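Local structure of pectate lyase (Bacillus subtilis, 5AMV) at residues K218-S229 / Y242-S253; G297-S307 / D326-T335. The protein cleaves polygalacturonate by calcium-dependent elimination, releasing oligosaccharides with an unsaturated galacturonosyl group at their non-reducing ends. All blocks are in the same frame, centred on the assembly; numbering follows the deposited sequence.

Both contacts belong to the parallel beta-helix of a family 1 polysaccharide lyase, contact 1 preceding contact 2 along the chain, their centres about 18 Å apart. Contact 1 (218-229 with 242-253), buried near the centre of the chain, includes strands 226-229, 235-245 and 247-251 and carries two calcium-binding aspartates; contact 2 (297-307 with 326-335) joins the loops after strands 287-296 and 317-326. Strands 235-245, 266-274, 287-296 and 317-326 pair in parallel, one after the next. The contacts meet where Tyr304 CE2 lies 3.3 Å from Asp244 C. Ser307 touches a bound galacturonate and the Asp246 side chain comes to about 5 Å of one, so the contacts spread along the glycan, with calcium at contact 1 alone.

Contact 1 of 2, residues K218-S229 / Y242-S253. With CA (calcium ion), chain C.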
loop_
_atom_site.group_PDB
_atom_site.type_symbol
_atom_site.label_atom_id
_atom_site.label_comp_id
_atom_site.label_asym_id
_atom_site.label_seq_id
_atom_site.Cartn_x
_atom_site.Cartn_y
_atom_site.Cartn_z
ATOM N N LYS A 218 12.426 -10.674 -12.417
ATOM C CA LYS A 218 11.227 -9.961 -12.902
ATOM C C LYS A 218 11.552 -8.490 -13.056
ATOM O O LYS A 218 12.016 -7.889 -12.095
ATOM C CB LYS A 218 10.073 -10.090 -11.878
ATOM C CG LYS A 218 8.702 -9.564 -12.373
ATOM C CD LYS A 218 7.736 -9.189 -11.209
ATOM C CE LYS A 218 6.681 -10.261 -10.841
ATOM N NZ LYS A 218 5.574 -9.784 -9.846
ATOM N N TYR A 219 11.264 -7.927 -14.216
ATOM C CA TYR A 219 11.423 -6.486 -14.436
ATOM C C TYR A 219 10.167 -5.804 -13.858
ATOM O O TYR A 219 9.191 -5.554 -14.572
ATOM C CB TYR A 219 11.612 -6.248 -15.898
ATOM C CG TYR A 219 12.000 -4.830 -16.290
ATOM C CD1 TYR A 219 13.138 -4.228 -15.742
ATOM C CD2 TYR A 219 11.294 -4.168 -17.299
ATOM C CE1 TYR A 219 13.524 -2.932 -16.145
ATOM C CE2 TYR A 219 11.654 -2.896 -17.713
ATOM C CZ TYR A 219 12.755 -2.279 -17.135
ATOM O OH TYR A 219 13.081 -1.024 -17.590
ATOM N N GLN A 220 10.261 -5.497 -12.567
ATOM C CA GLN A 220 9.103 -5.088 -11.775
ATOM C C GLN A 220 8.760 -3.607 -11.939
ATOM O O GLN A 220 9.554 -2.750 -11.588
ATOM C CB GLN A 220 9.325 -5.434 -10.309
ATOM C CG GLN A 220 8.167 -5.047 -9.400
ATOM C CD GLN A 220 6.840 -5.738 -9.768
ATOM O OE1 GLN A 220 5.954 -5.161 -10.387
ATOM N NE2 GLN A 220 6.727 -6.995 -9.383
ATOM N N HIS A 221 7.551 -3.335 -12.448
ATOM C CA HIS A 221 7.076 -1.954 -12.666
ATOM C C HIS A 221 6.243 -1.403 -11.521
ATOM O O HIS A 221 5.931 -0.202 -11.506
ATOM C CB HIS A 221 6.232 -1.882 -13.941
ATOM C CG HIS A 221 7.001 -2.198 -15.179
ATOM N ND1 HIS A 221 7.859 -1.288 -15.757
ATOM C CD2 HIS A 221 7.043 -3.312 -15.961
ATOM C CE1 HIS A 221 8.416 -1.827 -16.831
ATOM N NE2 HIS A 221 7.943 -3.060 -16.977
ATOM N N HIS A 222 5.788 -2.279 -10.624
ATOM C CA HIS A 222 5.026 -1.813 -9.454
ATOM C C HIS A 222 5.771 -2.007 -8.167
ATOM O O HIS A 222 6.645 -2.880 -8.070
ATOM C CB HIS A 222 3.743 -2.653 -9.335
ATOM C CG HIS A 222 2.864 -2.543 -10.530
ATOM N ND1 HIS A 222 2.629 -3.600 -11.377
ATOM C CD2 HIS A 222 2.189 -1.489 -11.044
ATOM C CE1 HIS A 222 1.829 -3.209 -12.354
ATOM N NE2 HIS A 222 1.535 -1.939 -12.165
ATOM N N ASP A 223 5.388 -1.258 -7.149
ATOM C CA ASP A 223 5.870 -1.453 -5.795
ATOM C C ASP A 223 4.685 -1.843 -4.881
ATOM O O ASP A 223 4.007 -2.827 -5.104
ATOM C CB ASP A 223 6.553 -0.161 -5.331
ATOM C CG ASP A 223 7.594 -0.407 -4.238
ATOM O OD1 ASP A 223 8.403 -1.347 -4.373
ATOM O OD2 ASP A 223 7.607 0.352 -3.249
ATOM N N GLY A 224 4.451 -1.028 -3.858
ATOM C CA GLY A 224 3.332 -1.279 -2.899
ATOM C C GLY A 224 1.970 -0.702 -3.280
ATOM O O GLY A 224 1.826 -0.034 -4.308
ATOM N N GLN A 225 0.962 -1.033 -2.467
ATOM C CA GLN A 225 -0.393 -0.512 -2.605
ATOM C C GLN A 225 -0.588 0.554 -1.529
ATOM O O GLN A 225 -0.811 1.716 -1.855
ATOM C CB GLN A 225 -1.411 -1.662 -2.478
ATOM C CG GLN A 225 -1.129 -2.667 -3.586
ATOM C CD GLN A 225 -2.176 -3.753 -3.613
ATOM O OE1 GLN A 225 -2.264 -4.565 -2.722
ATOM N NE2 GLN A 225 -2.989 -3.747 -4.667
ATOM N N THR A 226 -0.497 0.157 -0.275
ATOM C CA THR A 226 -0.586 1.079 0.855
ATOM C C THR A 226 0.602 0.760 1.785
ATOM O O THR A 226 0.540 -0.179 2.579
ATOM C CB THR A 226 -1.939 0.955 1.608
ATOM O OG1 THR A 226 -2.167 -0.428 1.982
ATOM C CG2 THR A 226 -3.122 1.405 0.723
ATOM N N ASP A 227 1.653 1.554 1.672
ATOM C CA ASP A 227 2.879 1.315 2.456
ATOM C C ASP A 227 3.026 2.391 3.527
ATOM O O ASP A 227 2.490 3.523 3.406
ATOM C CB ASP A 227 4.115 1.345 1.535
ATOM C CG ASP A 227 4.214 0.124 0.633
ATOM O OD1 ASP A 227 3.485 -0.893 0.839
ATOM O OD2 ASP A 227 5.076 0.180 -0.269
ATOM N N ALA A 228 3.762 2.059 4.585
ATOM C CA ALA A 228 4.013 3.001 5.688
ATOM C C ALA A 228 5.453 2.879 6.168
ATOM O O ALA A 228 5.919 1.801 6.395
ATOM C CB ALA A 228 3.033 2.779 6.838
ATOM N N SER A 229 6.150 4.014 6.258
ATOM C CA SER A 229 7.572 4.050 6.596
ATOM C C SER A 229 7.889 5.308 7.383
ATOM O O SER A 229 7.041 6.191 7.558
ATOM C CB SER A 229 8.437 4.047 5.327
ATOM O OG SER A 229 8.156 2.923 4.512
ATOM N N TYR A 242 -7.890 -4.997 -1.950
ATOM C CA TYR A 242 -6.620 -5.116 -2.653
ATOM C C TYR A 242 -6.710 -6.329 -3.561
ATOM O O TYR A 242 -7.046 -7.444 -3.100
ATOM C CB TYR A 242 -5.539 -5.390 -1.615
ATOM C CG TYR A 242 -5.344 -4.321 -0.548
ATOM C CD1 TYR A 242 -6.034 -4.361 0.663
ATOM C CD2 TYR A 242 -4.420 -3.291 -0.750
ATOM C CE1 TYR A 242 -5.813 -3.377 1.649
ATOM C CE2 TYR A 242 -4.157 -2.343 0.258
ATOM C CZ TYR A 242 -4.855 -2.401 1.414
ATOM O OH TYR A 242 -4.666 -1.526 2.455
ATOM N N HIS A 243 -6.413 -6.164 -4.853
ATOM C CA HIS A 243 -6.493 -7.322 -5.747
ATOM C C HIS A 243 -5.526 -7.297 -6.911
ATOM O O HIS A 243 -5.203 -6.222 -7.411
ATOM C CB HIS A 243 -7.912 -7.716 -6.167
ATOM C CG HIS A 243 -8.597 -6.731 -7.055
ATOM N ND1 HIS A 243 -8.554 -6.830 -8.429
ATOM C CD2 HIS A 243 -9.420 -5.691 -6.781
ATOM C CE1 HIS A 243 -9.273 -5.861 -8.969
ATOM N NE2 HIS A 243 -9.827 -5.165 -7.990
ATOM N N ASP A 244 -5.052 -8.485 -7.282
ATOM C CA ASP A 244 -4.226 -8.679 -8.510
ATOM C C ASP A 244 -3.004 -7.761 -8.448
ATOM O O ASP A 244 -2.854 -6.794 -9.220
ATOM C CB ASP A 244 -5.096 -8.444 -9.763
ATOM C CG ASP A 244 -6.231 -9.412 -9.814
ATOM O OD1 ASP A 244 -5.991 -10.636 -9.929
ATOM O OD2 ASP A 244 -7.373 -8.968 -9.632
ATOM N N HIS A 245 -2.128 -8.068 -7.482
ATOM C CA HIS A 245 -0.948 -7.248 -7.227
ATOM C C HIS A 245 0.054 -8.108 -6.429
ATOM O O HIS A 245 -0.357 -9.057 -5.740
ATOM C CB HIS A 245 -1.371 -5.972 -6.446
ATOM C CG HIS A 245 -0.221 -5.074 -6.101
ATOM N ND1 HIS A 245 0.197 -4.034 -6.911
ATOM C CD2 HIS A 245 0.645 -5.106 -5.062
ATOM C CE1 HIS A 245 1.254 -3.455 -6.375
ATOM N NE2 HIS A 245 1.553 -4.082 -5.254
ATOM N N ASP A 246 1.350 -7.828 -6.558
ATOM C CA ASP A 246 2.364 -8.627 -5.879
ATOM C C ASP A 246 2.551 -8.208 -4.413
ATOM O O ASP A 246 2.000 -8.849 -3.532
ATOM C CB ASP A 246 3.638 -8.582 -6.755
ATOM C CG ASP A 246 4.784 -9.442 -6.213
ATOM O OD1 ASP A 246 4.708 -10.001 -5.122
ATOM O OD2 ASP A 246 5.823 -9.446 -6.909
ATOM N N LYS A 247 3.248 -7.092 -4.153
ATOM C CA LYS A 247 3.557 -6.657 -2.772
ATOM C C LYS A 247 2.568 -5.618 -2.264
ATOM O O LYS A 247 2.596 -4.447 -2.667
ATOM C CB LYS A 247 4.964 -6.091 -2.765
ATOM C CG LYS A 247 6.003 -7.205 -3.082
ATOM C CD LYS A 247 7.438 -6.685 -3.119
ATOM C CE LYS A 247 7.868 -6.214 -4.474
ATOM N NZ LYS A 247 9.374 -6.414 -4.583
ATOM N N SER A 248 1.671 -6.037 -1.386
ATOM C CA SER A 248 0.575 -5.122 -1.014
ATOM C C SER A 248 0.920 -3.994 -0.058
ATOM O O SER A 248 0.698 -2.825 -0.360
ATOM C CB SER A 248 -0.550 -5.906 -0.376
ATOM O OG SER A 248 -1.559 -5.035 0.084
ATOM N N SER A 249 1.401 -4.352 1.133
ATOM C CA SER A 249 1.450 -3.425 2.245
ATOM C C SER A 249 2.698 -3.696 3.061
ATOM O O SER A 249 2.754 -4.696 3.778
ATOM C CB SER A 249 0.204 -3.595 3.138
ATOM O OG SER A 249 -0.993 -3.302 2.406
ATOM N N ILE A 250 3.685 -2.804 2.963
ATOM C CA ILE A 250 4.898 -2.951 3.788
ATOM C C ILE A 250 4.903 -1.829 4.828
ATOM O O ILE A 250 4.870 -0.614 4.470
ATOM C CB ILE A 250 6.254 -3.023 2.942
ATOM C CG1 ILE A 250 7.465 -3.159 3.894
ATOM C CG2 ILE A 250 6.452 -1.835 2.115
ATOM C CD1 ILE A 250 8.730 -3.830 3.246
ATOM N N PHE A 251 5.015 -2.223 6.092
ATOM C CA PHE A 251 5.001 -1.241 7.204
ATOM C C PHE A 251 6.348 -1.344 7.894
ATOM O O PHE A 251 6.630 -2.364 8.532
ATOM C CB PHE A 251 3.879 -1.526 8.231
ATOM C CG PHE A 251 2.478 -1.605 7.647
ATOM C CD1 PHE A 251 2.148 -0.958 6.474
ATOM C CD2 PHE A 251 1.478 -2.333 8.326
ATOM C CE1 PHE A 251 0.855 -1.016 5.978
ATOM C CE2 PHE A 251 0.149 -2.372 7.838
ATOM C CZ PHE A 251 -0.152 -1.730 6.651
ATOM N N GLY A 252 7.194 -0.324 7.700
ATOM C CA GLY A 252 8.563 -0.345 8.224
ATOM C C GLY A 252 9.470 -0.812 7.116
ATOM O O GLY A 252 9.482 -2.009 6.778
ATOM N N SER A 253 10.241 0.121 6.567
ATOM C CA SER A 253 10.997 -0.110 5.320
ATOM C C SER A 253 12.378 -0.725 5.552
ATOM O O SER A 253 13.029 -1.175 4.593
ATOM C CB SER A 253 11.194 1.239 4.623
ATOM O OG SER A 253 11.961 2.068 5.495
HETATM CA CA CA C . 6.647 1.520 -1.368
HETATM O O HOH W 1 4.270 -5.284 -6.363
HETATM O O HOH W 2 4.345 -3.257 -0.404
HETATM O O HOH W 3 8.102 -0.027 -0.374
HETATM O O HOH W 4 7.132 2.663 0.592
HETATM O O HOH W 5 7.844 3.089 -2.634
#
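The calcium site of the parallel beta-helix lies on this contact, where Asp227 turns one carboxylate oxygen to the metal and the other to the 242-253 segment. Asp227 OD2 binds calcium at 2.3 Å and Asp223 OD2 at 2.4 Å, with Asp184 and three waters among the other ligands. Ile250 N donates to Asp227 OD1 from above the carboxylate plane (2.9 Å, N-H...O 167°), which limits rotation of the group. Ala228 bridges Phe251 through Ala228 N to Ile250 O and Gly252 N to Ala228 O. Gln225 CG, anti to the carbonyl carbon (chi1 -60°), starts an extended chain that stacks the amide on the His245 imidazole, planes 3° apart; CG makes a CH-pi contact over the face, 3.4 Å from the ring centroid. Ser248 OG donates to Gln225 OE1 on an in-plane lone pair (2.9 Å). With an alanine for this glutamine, the His245 face would probably lose its stacking partner and the Ser248 hydroxyl this acceptor. In one of two conformers Lys218 NZ forms a salt bridge with Asp246 OD2 (3.0 Å); Gln278 NE2 of strand 276-278 holds Asp246 OD1. Asp203 holds His245 ND1, Phe201 of strand 200-202 touches Gln225, and Phe251 packs on strand 266-274.

Contact 2 of 2, residues G297-S307 / D326-T335; sequences GSTSSSSYPFS and DVPGLSAAKT
Phe306 and Val327 meet with the valine methyl CG2 over one face of the ring, a CH-pi contact 3.8 Å from the centroid and 16° off the normal. With chi1 at 180°, Phe306 CG stands anti to its own backbone N, and the ring reaches across to the other loop. While CG2 takes that face, Val327 CG1, anti to N at chi1 178°, touches both Thr299 CG2 (3.7 Å) and the CD1 side of the Phe306 ring. That threonine methyl also approaches Leu330 CD1, and Leu330 CD2 comes to 3.6 Å from Phe306 CE1; the leucine side chain crosses that of the phenylalanine at about a right angle. These residues sit on loops that follow strands 287-296 and 317-326, paired parallel in the beta-helix; there Gly297 N, just after 287-296, donates to Asp326 O (3.1 Å), the last residue of 317-326. A type I turn spans Ser298 to Ser301, where Ser298 OG accepts from Ser300 N in an ST turn, and a type II turn runs from Val327 to Leu330. One water joins Thr299 N to Pro328 O and another joins Thr299 OG1 to the same carbonyl. Ser307 touches a bound galacturonate.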
loop_
_atom_site.group_PDB
_atom_site.type_symbol
_atom_site.label_atom_id
_atom_site.label_comp_id
_atom_site.label_asym_id
_atom_site.label_seq_id
_atom_site.Cartn_x
_atom_site.Cartn_y
_atom_site.Cartn_z
ATOM N N GLY A 297 -6.922 -16.686 -2.652
ATOM C CA GLY A 297 -6.036 -16.828 -3.796
ATOM C C GLY A 297 -5.678 -18.256 -4.021
ATOM O O GLY A 297 -6.278 -19.157 -3.426
ATOM N N SER A 298 -4.704 -18.473 -4.891
ATOM C CA SER A 298 -4.284 -19.804 -5.259
ATOM C C SER A 298 -2.763 -19.813 -5.366
ATOM O O SER A 298 -2.162 -18.886 -5.927
ATOM C CB SER A 298 -4.860 -20.163 -6.638
ATOM O OG SER A 298 -4.167 -21.306 -7.130
ATOM N N THR A 299 -2.125 -20.861 -4.853
ATOM C CA THR A 299 -0.658 -20.949 -4.958
ATOM C C THR A 299 -0.256 -21.339 -6.359
ATOM O O THR A 299 0.933 -21.278 -6.697
ATOM C CB THR A 299 -0.080 -22.020 -4.000
ATOM O OG1 THR A 299 -0.729 -23.268 -4.283
ATOM C CG2 THR A 299 -0.325 -21.617 -2.526
ATOM N N SER A 300 -1.221 -21.702 -7.189
ATOM C CA SER A 300 -0.845 -22.201 -8.519
ATOM C C SER A 300 -1.308 -21.303 -9.669
ATOM O O SER A 300 -1.178 -21.691 -10.854
ATOM C CB SER A 300 -1.314 -23.647 -8.713
ATOM O OG SER A 300 -2.730 -23.710 -8.681
ATOM N N SER A 301 -1.856 -20.122 -9.344
ATOM C CA SER A 301 -2.330 -19.254 -10.419
ATOM C C SER A 301 -1.156 -18.719 -11.238
ATOM O O SER A 301 -0.052 -18.512 -10.744
ATOM C CB SER A 301 -3.213 -18.132 -9.897
ATOM O OG SER A 301 -2.542 -17.408 -8.903
ATOM N N SER A 302 -1.396 -18.566 -12.543
ATOM C CA SER A 302 -0.310 -18.120 -13.417
ATOM C C SER A 302 -0.049 -16.633 -13.187
ATOM O O SER A 302 1.067 -16.149 -13.371
ATOM C CB SER A 302 -0.613 -18.404 -14.900
ATOM O OG SER A 302 -1.857 -17.848 -15.277
ATOM N N SER A 303 -1.075 -15.907 -12.777
ATOM C CA SER A 303 -0.894 -14.526 -12.382
ATOM C C SER A 303 -1.127 -14.382 -10.877
ATOM O O SER A 303 -2.121 -14.906 -10.327
ATOM C CB SER A 303 -1.804 -13.602 -13.178
ATOM O OG SER A 303 -1.516 -13.696 -14.563
ATOM N N TYR A 304 -0.202 -13.692 -10.234
ATOM C CA TYR A 304 -0.244 -13.370 -8.798
ATOM C C TYR A 304 -0.552 -14.580 -7.875
ATOM O O TYR A 304 -1.485 -14.518 -7.075
ATOM C CB TYR A 304 -1.258 -12.251 -8.547
ATOM C CG TYR A 304 -0.951 -10.966 -9.323
ATOM C CD1 TYR A 304 0.217 -10.265 -9.084
ATOM C CD2 TYR A 304 -1.844 -10.483 -10.303
ATOM C CE1 TYR A 304 0.486 -9.086 -9.772
ATOM C CE2 TYR A 304 -1.588 -9.309 -10.998
ATOM C CZ TYR A 304 -0.432 -8.615 -10.737
ATOM O OH TYR A 304 -0.169 -7.432 -11.427
ATOM N N PRO A 305 0.248 -15.647 -7.976
ATOM C CA PRO A 305 0.050 -16.773 -7.060
ATOM C C PRO A 305 0.378 -16.390 -5.615
ATOM O O PRO A 305 1.334 -15.636 -5.343
ATOM C CB PRO A 305 1.044 -17.826 -7.574
ATOM C CG PRO A 305 2.171 -16.974 -8.236
ATOM C CD PRO A 305 1.346 -15.899 -8.941
ATOM N N PHE A 306 -0.426 -16.892 -4.696
ATOM C CA PHE A 306 -0.247 -16.575 -3.288
ATOM C C PHE A 306 1.064 -17.114 -2.762
ATOM O O PHE A 306 1.396 -18.291 -2.994
ATOM C CB PHE A 306 -1.377 -17.269 -2.498
ATOM C CG PHE A 306 -1.315 -17.026 -0.999
ATOM C CD1 PHE A 306 -0.600 -17.905 -0.190
ATOM C CD2 PHE A 306 -2.013 -15.958 -0.403
ATOM C CE1 PHE A 306 -0.516 -17.698 1.213
ATOM C CE2 PHE A 306 -1.953 -15.766 0.987
ATOM C CZ PHE A 306 -1.182 -16.625 1.783
ATOM N N SER A 307 1.790 -16.277 -1.994
ATOM C CA SER A 307 3.003 -16.721 -1.308
ATOM C C SER A 307 2.759 -16.742 0.216
ATOM O O SER A 307 2.872 -17.788 0.871
ATOM C CB SER A 307 4.173 -15.783 -1.672
ATOM O OG SER A 307 5.418 -16.247 -1.195
ATOM N N ASP A 326 -8.526 -18.161 2.532
ATOM C CA ASP A 326 -8.918 -19.257 1.643
ATOM C C ASP A 326 -7.929 -19.401 0.487
ATOM O O ASP A 326 -8.039 -18.723 -0.572
ATOM C CB ASP A 326 -10.321 -19.045 1.114
ATOM C CG ASP A 326 -11.406 -19.329 2.191
ATOM O OD1 ASP A 326 -11.109 -20.054 3.160
ATOM O OD2 ASP A 326 -12.509 -18.808 2.036
ATOM N N VAL A 327 -6.977 -20.308 0.685
ATOM C CA VAL A 327 -5.953 -20.639 -0.312
ATOM C C VAL A 327 -5.897 -22.175 -0.332
ATOM O O VAL A 327 -5.246 -22.785 0.497
ATOM C CB VAL A 327 -4.572 -20.001 0.048
ATOM C CG1 VAL A 327 -3.483 -20.387 -0.983
ATOM C CG2 VAL A 327 -4.712 -18.441 0.109
ATOM N N PRO A 328 -6.590 -22.783 -1.285
ATOM C CA PRO A 328 -6.712 -24.269 -1.264
ATOM C C PRO A 328 -5.348 -24.941 -1.205
ATOM O O PRO A 328 -4.406 -24.521 -1.912
ATOM C CB PRO A 328 -7.422 -24.560 -2.595
ATOM C CG PRO A 328 -8.353 -23.357 -2.741
ATOM C CD PRO A 328 -7.501 -22.168 -2.284
ATOM N N GLY A 329 -5.205 -25.923 -0.324
ATOM C CA GLY A 329 -3.970 -26.737 -0.303
ATOM C C GLY A 329 -2.819 -26.172 0.516
ATOM O O GLY A 329 -1.788 -26.842 0.664
ATOM N N LEU A 330 -2.988 -24.961 1.054
ATOM C CA LEU A 330 -1.974 -24.319 1.898
ATOM C C LEU A 330 -1.902 -24.978 3.275
ATOM O O LEU A 330 -2.920 -25.380 3.844
ATOM C CB LEU A 330 -2.302 -22.814 2.049
ATOM C CG LEU A 330 -1.139 -21.925 2.482
ATOM C CD1 LEU A 330 -0.132 -21.700 1.385
ATOM C CD2 LEU A 330 -1.682 -20.609 3.001
ATOM N N SER A 331 -0.685 -25.108 3.792
ATOM C CA SER A 331 -0.479 -25.465 5.195
ATOM C C SER A 331 -0.624 -24.267 6.146
ATOM O O SER A 331 -0.379 -23.107 5.757
ATOM C CB SER A 331 0.899 -26.102 5.360
ATOM O OG SER A 331 1.910 -25.099 5.211
ATOM N N ALA A 332 -1.013 -24.540 7.389
ATOM C CA ALA A 332 -1.062 -23.516 8.435
ATOM C C ALA A 332 0.231 -22.697 8.525
ATOM O O ALA A 332 0.170 -21.468 8.655
ATOM C CB ALA A 332 -1.405 -24.131 9.801
ATOM N N ALA A 333 1.393 -23.354 8.436
ATOM C CA ALA A 333 2.651 -22.615 8.617
ATOM C C ALA A 333 2.855 -21.567 7.508
ATOM O O ALA A 333 3.418 -20.486 7.749
ATOM C CB ALA A 333 3.871 -23.608 8.694
ATOM N N LYS A 334 2.415 -21.905 6.287
ATOM C CA LYS A 334 2.727 -21.115 5.093
ATOM C C LYS A 334 1.802 -19.920 4.925
ATOM O O LYS A 334 1.960 -19.130 3.968
ATOM C CB LYS A 334 2.691 -21.992 3.840
ATOM C CG LYS A 334 3.844 -23.034 3.785
ATOM C CD LYS A 334 5.208 -22.420 3.998
ATOM C CE LYS A 334 5.739 -21.719 2.726
ATOM N NZ LYS A 334 6.834 -20.715 3.044
ATOM N N THR A 335 0.863 -19.777 5.858
ATOM C CA THR A 335 0.034 -18.566 5.888
ATOM C C THR A 335 0.877 -17.318 6.163
ATOM O O THR A 335 0.474 -16.172 5.828
ATOM C CB THR A 335 -1.069 -18.635 6.953
ATOM O OG1 THR A 335 -0.476 -18.823 8.246
ATOM C CG2 THR A 335 -2.078 -19.750 6.637
HETATM O O HOH W 6 -4.240 -22.862 -4.102
HETATM O O HOH W 7 -1.628 -24.898 -2.336
HETATM O O HOH W 8 6.061 -17.860 1.319
#